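Local coordinates for protein RNase NGR3 (Nicotiana glutinosa, PDB 1VD3) that probably cleaves RNA as a T2-family ribonuclease of tobacco, and holds the nucleotide 2'-UMP in its pocket, at residues S41-W46 and V91-H96; H96-H101 and L107-Y112. All blocks are in the same frame, centred on the assembly; numbering follows the deposited sequence.

Contact 1: residues S41-W46 and V91-H96; sequences SIHGLW and VRFWSH. With U2P (phosphoric acid mono-[2-(2,4-dioxo-3,4-dihydro-2H-pyrimidin-1-yl)-4-hydroxy-5-hydroxymethyl-tetrahydro-furan-3-yl] ester), chain B.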
loop_
_atom_site.group_PDB
_atom_site.type_symbol
_atom_site.label_atom_id
_atom_site.label_comp_id
_atom_site.label_asym_id
_atom_site.label_seq_id
_atom_site.Cartn_x
_atom_site.Cartn_y
_atom_site.Cartn_z
ATOM N N SER A 41 -2.819 4.658 2.768
ATOM C CA SER A 41 -3.452 4.570 1.464
ATOM C C SER A 41 -2.937 3.338 0.736
ATOM O O SER A 41 -1.936 2.744 1.126
ATOM C CB SER A 41 -3.122 5.811 0.641
ATOM O OG SER A 41 -1.731 5.873 0.389
ATOM N N ILE A 42 -3.621 2.964 -0.332
ATOM C CA ILE A 42 -3.221 1.799 -1.111
ATOM C C ILE A 42 -2.166 2.166 -2.147
ATOM O O ILE A 42 -2.282 3.191 -2.818
ATOM C CB ILE A 42 -4.436 1.207 -1.868
ATOM C CG1 ILE A 42 -5.484 0.717 -0.864
ATOM C CG2 ILE A 42 -3.982 0.079 -2.801
ATOM C CD1 ILE A 42 -6.868 0.549 -1.460
ATOM N N HIS A 43 -1.119 1.353 -2.256
ATOM C CA HIS A 43 -0.122 1.576 -3.302
ATOM C C HIS A 43 -0.546 0.591 -4.386
ATOM O O HIS A 43 -0.729 0.966 -5.543
ATOM C CB HIS A 43 1.312 1.259 -2.836
ATOM C CG HIS A 43 2.331 1.299 -3.940
ATOM N ND1 HIS A 43 3.670 1.535 -3.710
ATOM C CD2 HIS A 43 2.209 1.120 -5.279
ATOM C CE1 HIS A 43 4.327 1.501 -4.857
ATOM N NE2 HIS A 43 3.463 1.251 -5.825
ATOM N N GLY A 44 -0.714 -0.674 -4.001
ATOM C CA GLY A 44 -1.136 -1.672 -4.972
ATOM C C GLY A 44 -1.332 -3.077 -4.436
ATOM O O GLY A 44 -0.967 -3.379 -3.305
ATOM N N LEU A 45 -1.938 -3.928 -5.259
ATOM C CA LEU A 45 -2.179 -5.335 -4.925
ATOM C C LEU A 45 -1.383 -6.069 -6.005
ATOM O O LEU A 45 -1.760 -6.050 -7.180
ATOM C CB LEU A 45 -3.673 -5.651 -5.038
ATOM C CG LEU A 45 -4.127 -7.081 -4.731
ATOM C CD1 LEU A 45 -3.669 -7.500 -3.341
ATOM C CD2 LEU A 45 -5.644 -7.150 -4.846
ATOM N N TRP A 46 -0.285 -6.708 -5.606
ATOM C CA TRP A 46 0.606 -7.360 -6.559
ATOM C C TRP A 46 0.727 -8.879 -6.581
ATOM O O TRP A 46 1.114 -9.490 -5.590
ATOM C CB TRP A 46 2.038 -6.833 -6.396
ATOM C CG TRP A 46 2.225 -5.353 -6.272
ATOM C CD1 TRP A 46 1.464 -4.363 -6.829
ATOM C CD2 TRP A 46 3.321 -4.695 -5.622
ATOM N NE1 TRP A 46 2.026 -3.128 -6.571
ATOM C CE2 TRP A 46 3.166 -3.307 -5.831
ATOM C CE3 TRP A 46 4.423 -5.150 -4.884
ATOM C CZ2 TRP A 46 4.072 -2.368 -5.325
ATOM C CZ3 TRP A 46 5.329 -4.211 -4.381
ATOM C CH2 TRP A 46 5.144 -2.841 -4.606
ATOM N N VAL A 91 -6.227 8.433 -11.967
ATOM C CA VAL A 91 -6.535 7.490 -13.037
ATOM C C VAL A 91 -5.298 6.898 -13.701
ATOM O O VAL A 91 -5.278 5.713 -14.031
ATOM C CB VAL A 91 -7.424 8.140 -14.116
ATOM C CG1 VAL A 91 -7.682 7.158 -15.251
ATOM C CG2 VAL A 91 -8.741 8.578 -13.494
ATOM N N ARG A 92 -4.271 7.718 -13.906
ATOM C CA ARG A 92 -3.042 7.231 -14.525
ATOM C C ARG A 92 -2.417 6.160 -13.643
ATOM O O ARG A 92 -2.006 5.102 -14.122
ATOM C CB ARG A 92 -2.030 8.370 -14.716
ATOM C CG ARG A 92 -0.662 7.878 -15.183
ATOM C CD ARG A 92 0.397 8.977 -15.219
ATOM N NE ARG A 92 0.202 9.919 -16.319
ATOM C CZ ARG A 92 1.054 10.895 -16.623
ATOM N NH1 ARG A 92 2.160 11.060 -15.908
ATOM N NH2 ARG A 92 0.800 11.711 -17.639
ATOM N N PHE A 93 -2.343 6.452 -12.349
ATOM C CA PHE A 93 -1.766 5.532 -11.380
ATOM C C PHE A 93 -2.577 4.237 -11.307
ATOM O O PHE A 93 -2.010 3.144 -11.273
ATOM C CB PHE A 93 -1.704 6.214 -10.011
ATOM C CG PHE A 93 -1.062 5.381 -8.936
ATOM C CD1 PHE A 93 0.020 4.553 -9.221
ATOM C CD2 PHE A 93 -1.513 5.464 -7.622
ATOM C CE1 PHE A 93 0.646 3.817 -8.208
ATOM C CE2 PHE A 93 -0.896 4.735 -6.605
ATOM C CZ PHE A 93 0.187 3.910 -6.900
ATOM N N TRP A 94 -3.899 4.358 -11.297
ATOM C CA TRP A 94 -4.754 3.174 -11.240
ATOM C C TRP A 94 -4.627 2.379 -12.527
ATOM O O TRP A 94 -4.664 1.148 -12.516
ATOM C CB TRP A 94 -6.217 3.565 -11.019
ATOM C CG TRP A 94 -6.431 4.345 -9.763
ATOM C CD1 TRP A 94 -5.768 4.188 -8.578
ATOM C CD2 TRP A 94 -7.367 5.409 -9.560
ATOM N NE1 TRP A 94 -6.226 5.091 -7.654
ATOM C CE2 TRP A 94 -7.209 5.854 -8.228
ATOM C CE3 TRP A 94 -8.325 6.030 -10.373
ATOM C CZ2 TRP A 94 -7.971 6.894 -7.690
ATOM C CZ3 TRP A 94 -9.084 7.064 -9.837
ATOM C CH2 TRP A 94 -8.902 7.485 -8.508
ATOM N N SER A 95 -4.486 3.086 -13.643
ATOM C CA SER A 95 -4.341 2.419 -14.926
ATOM C C SER A 95 -3.038 1.632 -14.909
ATOM O O SER A 95 -2.991 0.473 -15.322
ATOM C CB SER A 95 -4.309 3.444 -16.058
ATOM O OG SER A 95 -4.033 2.810 -17.292
ATOM N N HIS A 96 -1.983 2.279 -14.424
ATOM C CA HIS A 96 -0.669 1.668 -14.334
ATOM C C HIS A 96 -0.675 0.403 -13.479
ATOM O O HIS A 96 -0.133 -0.623 -13.883
ATOM C CB HIS A 96 0.332 2.664 -13.746
ATOM C CG HIS A 96 1.625 2.037 -13.329
ATOM N ND1 HIS A 96 2.536 1.536 -14.233
ATOM C CD2 HIS A 96 2.148 1.811 -12.101
ATOM C CE1 HIS A 96 3.566 1.027 -13.582
ATOM N NE2 HIS A 96 3.356 1.183 -12.286
HETATM O "O5'" U2P B . 10.356 0.352 -5.281
HETATM C "C5'" U2P B . 10.217 -0.757 -6.203
HETATM C "C4'" U2P B . 9.033 -0.508 -7.148
HETATM O "O4'" U2P B . 8.887 -1.682 -8.079
HETATM C "C1'" U2P B . 7.561 -2.421 -8.022
HETATM N N1 U2P B . 7.604 -3.871 -7.543
HETATM C C6 U2P B . 8.501 -4.100 -6.529
HETATM C C5 U2P B . 8.519 -5.313 -5.792
HETATM C C4 U2P B . 7.561 -6.374 -6.176
HETATM O O4 U2P B . 7.438 -7.411 -5.532
HETATM N N3 U2P B . 6.781 -6.111 -7.346
HETATM C C2 U2P B . 6.768 -4.905 -8.087
HETATM O O2 U2P B . 6.088 -4.808 -9.088
HETATM C "C2'" U2P B . 6.694 -1.346 -7.330
HETATM O "O2'" U2P B . 6.167 -0.363 -8.271
HETATM P P U2P B . 4.935 -0.530 -9.235
HETATM O O1P U2P B . 4.452 0.294 -10.313
HETATM O O2P U2P B . 4.711 -1.988 -9.483
HETATM O O3P U2P B . 3.854 -0.208 -8.320
HETATM C "C3'" U2P B . 7.673 -0.592 -6.414
HETATM O "O3'" U2P B . 7.136 0.762 -6.183
#
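His-43 on strand 41-48 and Phe-93 on helix 91-102 mark the nearest approach of the two backbones, with 9.1 Å between their CA atoms. At that spacing only side chains can bridge the gap, and no hydrogen bond links the segments directly. Phe-93 spans most of it: its CZ rests 3.4 Å from the carbonyl O of His-43. The same CZ reaches CD2 of the His-43 imidazole at 3.8 Å. The two ring planes meet obliquely, 51° apart. The CB of His-43 points away from the helix, yet with CG anti to the backbone N (chi1 172°) the ring swings back to Phe-93 and the nucleotide. His-43 and Gly-44 both face Val-14 of strand 10-16, a classic beta bulge in the antiparallel sheet of this RNase T2 fold, within the family's conserved IHGLWP segment. His-43, predicted to be catalytic, gives NE2 to phosphate O3P of U2P over 2.9 Å, the bond bent to 142°, while ND1 is hydrogen-bonded to Gln-175. From the helix, His-96 directs NE2 at O1P, near its ring plane; the modelled separation is so short that its length is doubtful. Trp-46 offers one indole face to the uracil, CE3 lying 3.5 Å from N3, and its CZ2 meets ribose C2' at 3.5 Å. Replacing the indole by an alanine is likely to leave the base without that aromatic surface and Glu-97 OE2 without its indole N-H donor.

Contact 2: residues H96-H101 and L107-Y112; sequences HEWLKH and LGERAY. With U2P (phosphoric acid mono-[2-(2,4-dioxo-3,4-dihydro-2H-pyrimidin-1-yl)-4-hydroxy-5-hydroxymethyl-tetrahydro-furan-3-yl] ester), chain B.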
loop_
_atom_site.group_PDB
_atom_site.type_symbol
_atom_site.label_atom_id
_atom_site.label_comp_id
_atom_site.label_asym_id
_atom_site.label_seq_id
_atom_site.Cartn_x
_atom_site.Cartn_y
_atom_site.Cartn_z
ATOM N N HIS A 96 -1.983 2.279 -14.424
ATOM C CA HIS A 96 -0.669 1.668 -14.334
ATOM C C HIS A 96 -0.675 0.403 -13.479
ATOM O O HIS A 96 -0.133 -0.623 -13.883
ATOM C CB HIS A 96 0.332 2.664 -13.746
ATOM C CG HIS A 96 1.625 2.037 -13.329
ATOM N ND1 HIS A 96 2.536 1.536 -14.233
ATOM C CD2 HIS A 96 2.148 1.811 -12.101
ATOM C CE1 HIS A 96 3.566 1.027 -13.582
ATOM N NE2 HIS A 96 3.356 1.183 -12.286
ATOM N N GLU A 97 -1.266 0.484 -12.290
ATOM C CA GLU A 97 -1.319 -0.671 -11.402
ATOM C C GLU A 97 -2.164 -1.786 -12.014
ATOM O O GLU A 97 -1.822 -2.963 -11.899
ATOM C CB GLU A 97 -1.871 -0.266 -10.031
ATOM C CG GLU A 97 -0.910 0.615 -9.231
ATOM C CD GLU A 97 0.386 -0.101 -8.870
ATOM O OE1 GLU A 97 1.473 0.483 -9.073
ATOM O OE2 GLU A 97 0.321 -1.243 -8.368
ATOM N N TRP A 98 -3.257 -1.415 -12.673
ATOM C CA TRP A 98 -4.117 -2.409 -13.313
ATOM C C TRP A 98 -3.364 -3.143 -14.423
ATOM O O TRP A 98 -3.336 -4.371 -14.466
ATOM C CB TRP A 98 -5.369 -1.758 -13.912
ATOM C CG TRP A 98 -6.102 -2.686 -14.851
ATOM C CD1 TRP A 98 -6.197 -2.572 -16.209
ATOM C CD2 TRP A 98 -6.747 -3.920 -14.509
ATOM N NE1 TRP A 98 -6.853 -3.661 -16.734
ATOM C CE2 TRP A 98 -7.202 -4.504 -15.714
ATOM C CE3 TRP A 98 -6.981 -4.591 -13.302
ATOM C CZ2 TRP A 98 -7.876 -5.731 -15.747
ATOM C CZ3 TRP A 98 -7.651 -5.812 -13.334
ATOM C CH2 TRP A 98 -8.091 -6.369 -14.551
ATOM N N LEU A 99 -2.752 -2.388 -15.325
ATOM C CA LEU A 99 -2.022 -2.995 -16.436
ATOM C C LEU A 99 -0.837 -3.847 -15.996
ATOM O O LEU A 99 -0.665 -4.979 -16.456
ATOM C CB LEU A 99 -1.532 -1.910 -17.399
ATOM C CG LEU A 99 -2.599 -1.208 -18.244
ATOM C CD1 LEU A 99 -1.967 -0.071 -19.037
ATOM C CD2 LEU A 99 -3.250 -2.215 -19.180
ATOM N N LYS A 100 -0.033 -3.303 -15.091
ATOM C CA LYS A 100 1.161 -3.983 -14.615
ATOM C C LYS A 100 0.908 -5.150 -13.673
ATOM O O LYS A 100 1.565 -6.187 -13.774
ATOM C CB LYS A 100 2.090 -2.981 -13.925
ATOM C CG LYS A 100 3.402 -3.592 -13.451
ATOM C CD LYS A 100 4.343 -2.539 -12.904
ATOM C CE LYS A 100 5.665 -3.167 -12.484
ATOM N NZ LYS A 100 6.583 -2.181 -11.863
ATOM N N HIS A 101 -0.049 -4.984 -12.769
ATOM C CA HIS A 101 -0.344 -6.016 -11.783
ATOM C C HIS A 101 -1.738 -6.621 -11.902
ATOM O O HIS A 101 -1.902 -7.836 -11.820
ATOM C CB HIS A 101 -0.165 -5.431 -10.384
ATOM C CG HIS A 101 1.231 -4.973 -10.095
ATOM N ND1 HIS A 101 2.284 -5.849 -9.949
ATOM C CD2 HIS A 101 1.744 -3.733 -9.913
ATOM C CE1 HIS A 101 3.385 -5.169 -9.685
ATOM N NE2 HIS A 101 3.085 -3.883 -9.658
ATOM N N LEU A 107 -8.130 -11.610 -11.604
ATOM C CA LEU A 107 -9.336 -10.928 -11.144
ATOM C C LEU A 107 -9.879 -9.993 -12.213
ATOM O O LEU A 107 -9.117 -9.433 -13.001
ATOM C CB LEU A 107 -9.036 -10.092 -9.898
ATOM C CG LEU A 107 -8.587 -10.797 -8.619
ATOM C CD1 LEU A 107 -8.253 -9.752 -7.564
ATOM C CD2 LEU A 107 -9.689 -11.726 -8.124
ATOM N N GLY A 108 -11.199 -9.828 -12.227
ATOM C CA GLY A 108 -11.821 -8.918 -13.166
ATOM C C GLY A 108 -11.431 -7.535 -12.689
ATOM O O GLY A 108 -11.017 -7.383 -11.537
ATOM N N GLU A 109 -11.557 -6.526 -13.542
ATOM C CA GLU A 109 -11.162 -5.180 -13.148
ATOM C C GLU A 109 -11.836 -4.671 -11.874
ATOM O O GLU A 109 -11.167 -4.178 -10.964
ATOM C CB GLU A 109 -11.417 -4.194 -14.289
ATOM C CG GLU A 109 -10.894 -2.805 -13.992
ATOM C CD GLU A 109 -11.261 -1.797 -15.060
ATOM O OE1 GLU A 109 -10.824 -1.966 -16.218
ATOM O OE2 GLU A 109 -11.989 -0.836 -14.733
ATOM N N ARG A 110 -13.155 -4.779 -11.793
ATOM C CA ARG A 110 -13.837 -4.291 -10.603
ATOM C C ARG A 110 -13.470 -5.099 -9.355
ATOM O O ARG A 110 -13.337 -4.542 -8.263
ATOM C CB ARG A 110 -15.354 -4.300 -10.811
ATOM C CG ARG A 110 -16.109 -3.618 -9.690
ATOM C CD ARG A 110 -17.617 -3.647 -9.915
ATOM N NE ARG A 110 -18.319 -3.086 -8.766
ATOM C CZ ARG A 110 -18.575 -1.793 -8.591
ATOM N NH1 ARG A 110 -18.196 -0.897 -9.498
ATOM N NH2 ARG A 110 -19.201 -1.395 -7.491
ATOM N N ALA A 111 -13.295 -6.407 -9.523
ATOM C CA ALA A 111 -12.954 -7.281 -8.405
ATOM C C ALA A 111 -11.579 -6.926 -7.863
ATOM O O ALA A 111 -11.346 -6.981 -6.655
ATOM C CB ALA A 111 -12.976 -8.745 -8.852
ATOM N N TYR A 112 -10.674 -6.569 -8.771
ATOM C CA TYR A 112 -9.311 -6.194 -8.403
ATOM C C TYR A 112 -9.313 -4.948 -7.522
ATOM O O TYR A 112 -8.702 -4.917 -6.454
ATOM C CB TYR A 112 -8.480 -5.919 -9.666
ATOM C CG TYR A 112 -7.049 -5.503 -9.386
ATOM C CD1 TYR A 112 -6.098 -6.432 -8.952
ATOM C CD2 TYR A 112 -6.655 -4.177 -9.532
ATOM C CE1 TYR A 112 -4.788 -6.043 -8.668
ATOM C CE2 TYR A 112 -5.353 -3.776 -9.251
ATOM C CZ TYR A 112 -4.426 -4.713 -8.817
ATOM O OH TYR A 112 -3.150 -4.308 -8.519
HETATM O "O5'" U2P B . 10.356 0.352 -5.281
HETATM C "C5'" U2P B . 10.217 -0.757 -6.203
HETATM C "C4'" U2P B . 9.033 -0.508 -7.148
HETATM O "O4'" U2P B . 8.887 -1.682 -8.079
HETATM C "C1'" U2P B . 7.561 -2.421 -8.022
HETATM N N1 U2P B . 7.604 -3.871 -7.543
HETATM C C6 U2P B . 8.501 -4.100 -6.529
HETATM C C5 U2P B . 8.519 -5.313 -5.792
HETATM C C4 U2P B . 7.561 -6.374 -6.176
HETATM O O4 U2P B . 7.438 -7.411 -5.532
HETATM N N3 U2P B . 6.781 -6.111 -7.346
HETATM C C2 U2P B . 6.768 -4.905 -8.087
HETATM O O2 U2P B . 6.088 -4.808 -9.088
HETATM C "C2'" U2P B . 6.694 -1.346 -7.330
HETATM O "O2'" U2P B . 6.167 -0.363 -8.271
HETATM P P U2P B . 4.935 -0.530 -9.235
HETATM O O1P U2P B . 4.452 0.294 -10.313
HETATM O O2P U2P B . 4.711 -1.988 -9.483
HETATM O O3P U2P B . 3.854 -0.208 -8.320
HETATM C "C3'" U2P B . 7.673 -0.592 -6.414
HETATM O "O3'" U2P B . 7.136 0.762 -6.183
#
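Trp-98 and Tyr-112 both carry CG anti to the backbone N (chi1 166° and 179°), which sends the indole of helix 91-102 and the phenol of helix 109-123 into the gap between the two helices. There the edge of Trp-98 is directed at the face of Tyr-112 in an offset edge-to-face pair, the six-membered ring and the phenol having centroids 5.7 Å apart and planes at 66°. Trp-98 CZ3 also abuts Tyr-112 CB at 3.8 Å. Over a face of the indole sits the aliphatic part of Glu-109, a CH-pi contact with CB 4.1 Å from the centroid of the six-membered ring and close to its normal. The carboxylate of Glu-109 continues past the ring, and OE1 accepts a hydrogen bond from the backbone N of Asp-65. At the indole edge, CH2 lies 3.6 Å from Leu-107 O, just ahead of the N-cap residue Gly-108. The far end of Tyr-112 passes His-101, whose CB is 3.7 Å from OH, and that hydroxyl is hydrogen-bonded to Leu-45 O. On the nucleotide side of helix 91-102, His-101 NE2 makes a nearly straight hydrogen bond of 2.5 Å to phosphate O2P of U2P. Lys-100, its chain fully extended, brings NZ to the same oxygen at 3.0 Å, so two donors grip O2P. Glu-97 OE1, its carboxylate steadied by Trp-46, lies 2.6 Å from O3P. Glu-97 and His-101 are the predicted catalytic residues of this stretch, and HEWLKH is the second conserved active-site segment of RNase T2 enzymes, a helix with one side at the phosphate and the other packed on its neighbour.

Contacts 1 and 2 lie about 9 Å apart, centre to centre, and are joined by helix 91-102, with His-96 common to both. Three direct bridges tie strand 41-48 to contact 2: Leu-45 O to Tyr-112 OH at 2.6 Å and Trp-46 NE1 to Glu-97 OE2 at 3.1 Å, both probable hydrogen bonds, and the stacked rings of Trp-46 and His-101, with CD1 of the first 3.2 Å from CD2 of the second. Both meet U2P: His-43 of contact 1, the shared His-96, and Glu-97, Lys-100 and His-101 of contact 2 approach the phosphate, while Trp-46 of contact 1 covers the base. The predicted catalytic residues are thus divided between the strand and the helix.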